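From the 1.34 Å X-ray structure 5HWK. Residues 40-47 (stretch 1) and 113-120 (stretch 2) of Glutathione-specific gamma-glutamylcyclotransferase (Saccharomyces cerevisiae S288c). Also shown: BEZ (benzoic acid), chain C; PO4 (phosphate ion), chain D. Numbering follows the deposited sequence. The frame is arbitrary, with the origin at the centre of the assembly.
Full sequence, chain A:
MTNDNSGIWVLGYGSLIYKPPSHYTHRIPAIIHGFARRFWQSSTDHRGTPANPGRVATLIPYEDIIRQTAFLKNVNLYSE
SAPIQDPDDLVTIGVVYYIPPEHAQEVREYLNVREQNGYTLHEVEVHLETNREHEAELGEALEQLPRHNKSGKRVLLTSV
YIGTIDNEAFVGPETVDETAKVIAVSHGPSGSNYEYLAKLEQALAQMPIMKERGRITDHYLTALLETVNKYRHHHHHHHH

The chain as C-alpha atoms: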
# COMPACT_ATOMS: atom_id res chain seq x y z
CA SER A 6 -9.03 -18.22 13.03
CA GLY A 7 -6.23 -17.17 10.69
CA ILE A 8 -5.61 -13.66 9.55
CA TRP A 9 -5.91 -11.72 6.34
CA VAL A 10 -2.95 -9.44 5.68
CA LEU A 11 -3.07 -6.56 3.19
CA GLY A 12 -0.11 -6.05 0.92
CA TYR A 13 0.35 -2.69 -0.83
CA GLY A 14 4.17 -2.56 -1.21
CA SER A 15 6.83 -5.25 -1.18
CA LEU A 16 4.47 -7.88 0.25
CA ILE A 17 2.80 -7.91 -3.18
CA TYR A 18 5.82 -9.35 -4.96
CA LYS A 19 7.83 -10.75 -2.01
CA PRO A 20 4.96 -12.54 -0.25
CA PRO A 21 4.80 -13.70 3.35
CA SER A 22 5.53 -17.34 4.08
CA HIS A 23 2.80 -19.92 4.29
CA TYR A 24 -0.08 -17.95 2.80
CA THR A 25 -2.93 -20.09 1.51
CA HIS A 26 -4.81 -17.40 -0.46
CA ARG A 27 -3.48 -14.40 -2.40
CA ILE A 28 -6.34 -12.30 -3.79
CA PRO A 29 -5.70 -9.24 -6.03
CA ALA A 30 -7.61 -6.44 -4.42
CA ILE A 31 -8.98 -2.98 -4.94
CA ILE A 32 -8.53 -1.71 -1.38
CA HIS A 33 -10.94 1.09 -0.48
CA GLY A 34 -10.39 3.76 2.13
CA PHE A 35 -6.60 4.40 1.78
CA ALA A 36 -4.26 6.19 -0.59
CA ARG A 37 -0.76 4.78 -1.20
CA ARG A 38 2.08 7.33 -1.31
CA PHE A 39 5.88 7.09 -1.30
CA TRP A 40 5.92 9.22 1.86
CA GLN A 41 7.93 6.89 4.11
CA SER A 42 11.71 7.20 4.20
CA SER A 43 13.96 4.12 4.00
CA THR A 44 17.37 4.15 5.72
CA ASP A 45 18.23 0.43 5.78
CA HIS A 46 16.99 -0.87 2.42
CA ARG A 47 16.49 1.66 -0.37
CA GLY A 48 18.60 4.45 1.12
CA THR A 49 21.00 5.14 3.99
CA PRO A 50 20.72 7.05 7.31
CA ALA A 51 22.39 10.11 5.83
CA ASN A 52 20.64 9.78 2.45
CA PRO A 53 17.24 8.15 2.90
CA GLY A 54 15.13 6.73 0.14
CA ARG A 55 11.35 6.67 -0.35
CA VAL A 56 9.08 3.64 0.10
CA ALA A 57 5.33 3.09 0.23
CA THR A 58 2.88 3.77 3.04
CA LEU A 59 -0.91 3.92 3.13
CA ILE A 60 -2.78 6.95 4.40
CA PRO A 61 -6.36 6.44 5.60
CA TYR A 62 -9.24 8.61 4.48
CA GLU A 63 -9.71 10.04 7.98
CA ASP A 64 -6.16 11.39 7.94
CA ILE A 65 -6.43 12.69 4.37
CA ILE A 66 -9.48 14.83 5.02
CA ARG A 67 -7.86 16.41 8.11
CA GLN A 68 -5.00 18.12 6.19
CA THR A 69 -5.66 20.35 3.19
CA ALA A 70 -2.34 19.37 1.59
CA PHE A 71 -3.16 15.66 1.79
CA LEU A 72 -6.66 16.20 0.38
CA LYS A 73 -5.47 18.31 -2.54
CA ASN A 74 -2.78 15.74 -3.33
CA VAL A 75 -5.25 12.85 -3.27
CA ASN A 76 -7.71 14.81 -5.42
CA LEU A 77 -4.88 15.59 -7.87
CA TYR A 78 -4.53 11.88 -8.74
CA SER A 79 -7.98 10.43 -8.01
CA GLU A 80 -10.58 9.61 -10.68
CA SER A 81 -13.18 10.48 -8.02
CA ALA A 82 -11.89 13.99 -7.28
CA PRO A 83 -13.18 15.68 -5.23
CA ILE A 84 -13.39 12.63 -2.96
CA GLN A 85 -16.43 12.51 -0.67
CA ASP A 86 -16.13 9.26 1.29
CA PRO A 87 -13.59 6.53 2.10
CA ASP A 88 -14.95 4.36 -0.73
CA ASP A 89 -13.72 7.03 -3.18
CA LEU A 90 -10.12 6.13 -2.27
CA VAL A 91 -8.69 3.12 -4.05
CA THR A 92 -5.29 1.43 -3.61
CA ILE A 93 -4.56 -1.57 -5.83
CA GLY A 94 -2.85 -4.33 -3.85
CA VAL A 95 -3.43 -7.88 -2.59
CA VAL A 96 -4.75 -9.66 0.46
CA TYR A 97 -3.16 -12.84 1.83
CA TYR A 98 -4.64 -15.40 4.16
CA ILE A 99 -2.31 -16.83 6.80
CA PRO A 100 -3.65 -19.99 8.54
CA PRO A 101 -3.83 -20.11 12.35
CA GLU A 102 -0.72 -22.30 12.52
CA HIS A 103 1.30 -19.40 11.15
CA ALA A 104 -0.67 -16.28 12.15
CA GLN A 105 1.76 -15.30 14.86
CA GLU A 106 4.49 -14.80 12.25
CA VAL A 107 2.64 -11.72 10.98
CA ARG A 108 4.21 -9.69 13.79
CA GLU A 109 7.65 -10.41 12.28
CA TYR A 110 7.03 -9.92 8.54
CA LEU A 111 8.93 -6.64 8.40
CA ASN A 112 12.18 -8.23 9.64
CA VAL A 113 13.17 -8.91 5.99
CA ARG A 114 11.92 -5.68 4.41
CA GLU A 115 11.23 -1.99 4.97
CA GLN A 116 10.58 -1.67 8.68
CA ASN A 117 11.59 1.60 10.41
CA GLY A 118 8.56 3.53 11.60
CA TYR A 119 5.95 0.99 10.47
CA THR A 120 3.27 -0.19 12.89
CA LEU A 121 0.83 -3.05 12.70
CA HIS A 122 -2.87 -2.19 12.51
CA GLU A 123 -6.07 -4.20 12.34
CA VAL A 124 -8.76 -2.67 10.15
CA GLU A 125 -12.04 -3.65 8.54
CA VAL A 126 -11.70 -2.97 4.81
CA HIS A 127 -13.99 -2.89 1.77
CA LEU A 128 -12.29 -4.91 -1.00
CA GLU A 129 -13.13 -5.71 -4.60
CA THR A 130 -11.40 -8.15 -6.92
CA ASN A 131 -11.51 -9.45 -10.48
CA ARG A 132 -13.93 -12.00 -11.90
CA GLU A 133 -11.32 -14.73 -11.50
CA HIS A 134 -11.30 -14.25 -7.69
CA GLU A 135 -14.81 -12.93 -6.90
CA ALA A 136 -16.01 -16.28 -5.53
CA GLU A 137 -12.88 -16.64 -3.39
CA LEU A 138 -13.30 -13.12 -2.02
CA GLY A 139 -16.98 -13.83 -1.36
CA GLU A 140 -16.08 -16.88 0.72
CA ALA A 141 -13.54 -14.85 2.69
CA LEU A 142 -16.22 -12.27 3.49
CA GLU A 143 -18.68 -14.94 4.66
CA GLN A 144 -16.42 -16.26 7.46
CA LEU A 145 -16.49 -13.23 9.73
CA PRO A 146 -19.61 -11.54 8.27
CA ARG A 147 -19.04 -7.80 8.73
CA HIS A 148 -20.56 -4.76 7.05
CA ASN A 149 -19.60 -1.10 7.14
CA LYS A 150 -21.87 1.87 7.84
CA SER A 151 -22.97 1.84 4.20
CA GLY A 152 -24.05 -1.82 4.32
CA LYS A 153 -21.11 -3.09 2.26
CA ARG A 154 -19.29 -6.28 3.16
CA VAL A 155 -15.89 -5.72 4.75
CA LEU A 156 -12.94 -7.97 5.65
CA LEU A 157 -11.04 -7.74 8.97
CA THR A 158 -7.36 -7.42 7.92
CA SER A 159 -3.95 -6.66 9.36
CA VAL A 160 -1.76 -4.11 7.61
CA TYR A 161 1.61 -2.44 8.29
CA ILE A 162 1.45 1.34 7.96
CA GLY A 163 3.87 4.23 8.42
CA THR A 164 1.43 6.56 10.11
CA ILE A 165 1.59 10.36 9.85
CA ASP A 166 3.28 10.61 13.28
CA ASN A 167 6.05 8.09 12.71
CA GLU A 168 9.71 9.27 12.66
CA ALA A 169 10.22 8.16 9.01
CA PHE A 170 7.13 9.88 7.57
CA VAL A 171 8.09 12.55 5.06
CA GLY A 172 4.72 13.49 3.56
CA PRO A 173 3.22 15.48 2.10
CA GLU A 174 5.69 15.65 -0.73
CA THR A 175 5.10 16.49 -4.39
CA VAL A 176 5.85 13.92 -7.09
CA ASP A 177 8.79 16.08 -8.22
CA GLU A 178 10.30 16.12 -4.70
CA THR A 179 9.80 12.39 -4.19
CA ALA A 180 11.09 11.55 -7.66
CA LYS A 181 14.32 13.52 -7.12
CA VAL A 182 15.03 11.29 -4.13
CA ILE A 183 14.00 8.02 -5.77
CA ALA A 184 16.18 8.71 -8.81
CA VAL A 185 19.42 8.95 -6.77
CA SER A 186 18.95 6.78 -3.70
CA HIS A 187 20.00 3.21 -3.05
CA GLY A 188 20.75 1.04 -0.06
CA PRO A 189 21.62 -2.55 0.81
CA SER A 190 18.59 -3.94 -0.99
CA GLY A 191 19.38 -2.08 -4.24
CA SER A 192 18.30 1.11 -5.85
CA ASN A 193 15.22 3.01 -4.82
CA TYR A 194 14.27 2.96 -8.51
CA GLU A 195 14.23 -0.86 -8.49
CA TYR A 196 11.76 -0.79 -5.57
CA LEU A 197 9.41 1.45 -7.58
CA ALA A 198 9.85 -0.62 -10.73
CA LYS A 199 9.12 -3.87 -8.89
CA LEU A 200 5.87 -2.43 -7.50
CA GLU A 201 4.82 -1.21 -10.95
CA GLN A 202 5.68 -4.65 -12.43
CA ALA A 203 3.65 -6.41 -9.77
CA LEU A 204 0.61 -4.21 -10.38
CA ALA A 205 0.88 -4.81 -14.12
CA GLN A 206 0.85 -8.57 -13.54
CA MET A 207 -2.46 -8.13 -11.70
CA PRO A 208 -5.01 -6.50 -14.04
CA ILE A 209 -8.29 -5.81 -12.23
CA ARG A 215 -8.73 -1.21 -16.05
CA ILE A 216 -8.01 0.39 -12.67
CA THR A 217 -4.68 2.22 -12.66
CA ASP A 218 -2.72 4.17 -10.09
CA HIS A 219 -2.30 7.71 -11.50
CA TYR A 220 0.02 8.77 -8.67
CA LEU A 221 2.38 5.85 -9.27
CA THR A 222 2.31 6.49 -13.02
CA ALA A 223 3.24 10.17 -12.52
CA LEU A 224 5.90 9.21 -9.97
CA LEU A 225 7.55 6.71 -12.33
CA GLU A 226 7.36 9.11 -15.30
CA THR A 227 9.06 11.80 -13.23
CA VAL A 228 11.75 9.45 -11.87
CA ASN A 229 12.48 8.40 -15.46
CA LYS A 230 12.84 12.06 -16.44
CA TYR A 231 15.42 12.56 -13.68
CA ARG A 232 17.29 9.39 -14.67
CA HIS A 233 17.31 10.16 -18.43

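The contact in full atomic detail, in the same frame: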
# COMPACT_ATOMS: atom_id res chain seq x y z
N TRP A 40 5.72 8.22 0.82
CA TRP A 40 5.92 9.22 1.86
C TRP A 40 6.54 8.65 3.12
O TRP A 40 6.44 9.28 4.19
CB TRP A 40 4.61 9.94 2.15
CG TRP A 40 4.14 10.80 1.03
CD1 TRP A 40 4.80 11.08 -0.15
CD2 TRP A 40 2.93 11.55 1.01
NE1 TRP A 40 4.03 11.93 -0.91
CE2 TRP A 40 2.87 12.23 -0.22
CE3 TRP A 40 1.85 11.66 1.89
CZ2 TRP A 40 1.79 13.03 -0.59
CZ3 TRP A 40 0.77 12.47 1.53
CH2 TRP A 40 0.76 13.14 0.30
N GLN A 41 7.20 7.50 3.02
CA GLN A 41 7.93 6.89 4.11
C GLN A 41 9.40 6.83 3.71
O GLN A 41 9.73 6.45 2.59
CB GLN A 41 7.36 5.51 4.41
CG GLN A 41 8.01 4.81 5.57
CD GLN A 41 7.41 5.25 6.90
OE1 GLN A 41 6.66 6.23 6.97
NE2 GLN A 41 7.72 4.50 7.96
N SER A 42 10.29 7.31 4.57
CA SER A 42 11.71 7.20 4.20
C SER A 42 12.26 5.81 4.54
O SER A 42 11.75 5.12 5.41
CB SER A 42 12.50 8.25 4.93
OG SER A 42 12.39 7.98 6.27
N SER A 43 13.27 5.37 3.76
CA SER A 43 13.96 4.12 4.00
C SER A 43 15.43 4.44 4.25
O SER A 43 16.09 5.09 3.41
CB SER A 43 13.83 3.20 2.81
OG SER A 43 14.68 2.09 2.99
N THR A 44 15.96 3.96 5.37
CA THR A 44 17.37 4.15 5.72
C THR A 44 18.16 2.88 5.81
O THR A 44 19.37 2.96 5.96
CB THR A 44 17.52 4.98 7.00
OG1 THR A 44 16.88 4.27 8.06
CG2 THR A 44 16.80 6.28 6.85
N ASP A 45 17.52 1.70 5.67
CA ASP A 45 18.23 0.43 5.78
C ASP A 45 18.07 -0.44 4.54
O ASP A 45 18.66 -1.52 4.48
CB ASP A 45 17.76 -0.36 7.01
CG ASP A 45 18.16 0.28 8.33
OD1 ASP A 45 19.22 0.96 8.42
OD2 ASP A 45 17.41 0.11 9.32
N HIS A 46 17.28 -0.00 3.56
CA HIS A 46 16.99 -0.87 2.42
C HIS A 46 17.20 -0.15 1.11
O HIS A 46 18.01 -0.60 0.26
CB HIS A 46 15.60 -1.45 2.56
CG HIS A 46 15.49 -2.37 3.72
ND1 HIS A 46 15.28 -1.90 5.00
CD2 HIS A 46 15.65 -3.71 3.83
CE1 HIS A 46 15.29 -2.91 5.85
NE2 HIS A 46 15.51 -4.02 5.16
N ARG A 47 16.46 0.95 0.90
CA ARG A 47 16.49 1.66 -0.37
C ARG A 47 17.11 3.04 -0.23
O ARG A 47 17.10 3.84 -1.19
CB ARG A 47 15.07 1.75 -0.92
CG ARG A 47 14.44 0.39 -1.22
CD ARG A 47 15.18 -0.39 -2.29
NE ARG A 47 14.61 -1.75 -2.39
CZ ARG A 47 14.97 -2.59 -3.36
NH1 ARG A 47 15.80 -2.19 -4.30
NH2 ARG A 47 14.47 -3.83 -3.38
N VAL A 113 12.46 -8.69 7.24
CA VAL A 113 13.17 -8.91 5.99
C VAL A 113 12.89 -7.82 4.97
O VAL A 113 13.22 -8.00 3.77
CB VAL A 113 12.85 -10.28 5.38
CG1 VAL A 113 13.34 -11.41 6.29
CG2 VAL A 113 11.34 -10.37 5.07
N ARG A 114 12.29 -6.71 5.38
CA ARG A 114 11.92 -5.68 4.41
C ARG A 114 11.94 -4.31 5.08
O ARG A 114 12.56 -4.12 6.13
CB ARG A 114 10.60 -6.01 3.72
CG ARG A 114 9.45 -6.12 4.68
CD ARG A 114 8.21 -6.70 3.99
NE ARG A 114 8.24 -8.16 3.88
CZ ARG A 114 8.08 -8.83 2.75
NH1 ARG A 114 7.92 -8.18 1.60
NH2 ARG A 114 8.06 -10.17 2.78
N GLU A 115 11.31 -3.34 4.43
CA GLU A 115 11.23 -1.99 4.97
C GLU A 115 10.51 -2.08 6.31
O GLU A 115 9.50 -2.79 6.44
CB GLU A 115 10.41 -1.15 4.00
CG GLU A 115 10.90 -1.26 2.53
CD GLU A 115 10.48 -2.54 1.78
OE1 GLU A 115 9.39 -3.16 1.97
OE2 GLU A 115 11.24 -2.99 0.91
N GLN A 116 11.03 -1.37 7.32
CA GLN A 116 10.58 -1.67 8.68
C GLN A 116 10.57 -0.44 9.59
O GLN A 116 9.71 -0.34 10.48
CB GLN A 116 11.49 -2.75 9.30
CG GLN A 116 11.04 -3.21 10.67
CD GLN A 116 11.71 -4.51 11.11
OE1 GLN A 116 12.89 -4.74 10.82
NE2 GLN A 116 10.94 -5.38 11.79
N ASN A 117 11.53 0.49 9.44
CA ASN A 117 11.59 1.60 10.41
C ASN A 117 10.32 2.43 10.33
O ASN A 117 9.90 2.87 9.26
CB ASN A 117 12.79 2.50 10.08
CG ASN A 117 14.08 1.88 10.47
OD1 ASN A 117 14.22 1.34 11.56
ND2 ASN A 117 15.07 1.95 9.57
N GLY A 118 9.71 2.65 11.49
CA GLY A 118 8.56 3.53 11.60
C GLY A 118 7.23 2.89 11.21
O GLY A 118 6.19 3.55 11.34
N TYR A 119 7.21 1.64 10.79
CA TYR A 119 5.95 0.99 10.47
C TYR A 119 5.35 0.38 11.72
O TYR A 119 6.07 -0.16 12.57
CB TYR A 119 6.14 -0.13 9.43
CG TYR A 119 6.40 0.37 8.03
CD1 TYR A 119 5.35 0.65 7.14
CD2 TYR A 119 7.71 0.62 7.59
CE1 TYR A 119 5.59 1.09 5.84
CE2 TYR A 119 7.96 1.05 6.28
CZ TYR A 119 6.90 1.29 5.42
OH TYR A 119 7.16 1.73 4.16
N THR A 120 4.04 0.44 11.80
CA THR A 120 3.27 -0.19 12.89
C THR A 120 2.17 -1.06 12.33
O THR A 120 1.70 -0.88 11.19
CB THR A 120 2.70 0.89 13.83
OG1 THR A 120 1.99 1.88 13.06
CG2 THR A 120 3.83 1.57 14.63
C BEZ C . 3.21 -4.03 2.32
O1 BEZ C . 3.47 -4.54 1.26
O2 BEZ C . 2.01 -3.86 2.57
C1 BEZ C . 4.28 -3.53 3.23
C2 BEZ C . 3.90 -2.73 4.29
C3 BEZ C . 4.88 -2.18 5.14
C4 BEZ C . 6.21 -2.50 4.97
C5 BEZ C . 6.57 -3.34 3.92
C6 BEZ C . 5.63 -3.86 3.03
P PO4 D . 13.79 1.16 6.28
O1 PO4 D . 14.21 2.47 6.94
O2 PO4 D . 13.47 0.11 7.33
O3 PO4 D . 14.82 0.72 5.24
O4 PO4 D . 12.47 1.45 5.48
O HOH W 1 16.93 0.06 12.58
O HOH W 2 13.62 -2.86 -0.10

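The two stretches, at least 68 residues apart in sequence where they touch, bury 411 Å² between them without forming a shared sheet. Their backbones stay apart, 8.2 Å from Gln-41 CA to Gly-118 CA and 6.4 Å from His-46 CA to Glu-115 CA, so side chains and a phosphate ion, probably from the crystallisation liquor, fill the gap.

Trp-40 stays out of reach. At Gln-41 the chain turns a corner, and its side chain, chi1 t, reaches into the type II turn from Gln-116 to Tyr-119. There Gln-41 NE2 makes a weak hydrogen bond to Asn-117 O (3.0 Å) and lies over one face of the Tyr-119 ring, whose opposite face carries the benzoic acid. Glycine suits position 118 for two reasons: its phi of 81° favours glycine in the turn, and an ideal CB would lie 3.0 Å from Gln-41 NE2, a clash.

Ser-42 points away, and from Ser-43 to His-46 the phosphate does much of the bridging. Ser-43 OG donates to PO4 O3 (2.6 Å) and also accepts Arg-47 N (3.0 Å), which closes the loop on itself. Thr-44 N reaches PO4 O1 (2.8 Å), and Asp-45 N reaches PO4 O3 (2.9 Å). From the other stretch, Gln-116 N and Asn-117 N each lie 2.9 Å from PO4 O2. Backbone NH groups from both stretches, with the side-chain donors Ser-43 OG, His-46 ND1 and Asn-117 ND2, converge on one anion.

Asn-117 ND2 serves two acceptors, PO4 O1 at 2.8 Å and Asp-45 OD2 at 3.0 Å, and a water donates to both Asp-45 OD2 and Asn-117 OD1.

His-46 ND1 donates to PO4 O3 (2.7 Å) near the ring plane, while Glu-115 CA and Arg-114 O pack over one face; His-46 CE1 lies 3.0 Å from Arg-114 O. Last, a water links Arg-47 NE (2.7 Å) to Glu-115 OE2 (2.6 Å), joining opposite charges without direct contact.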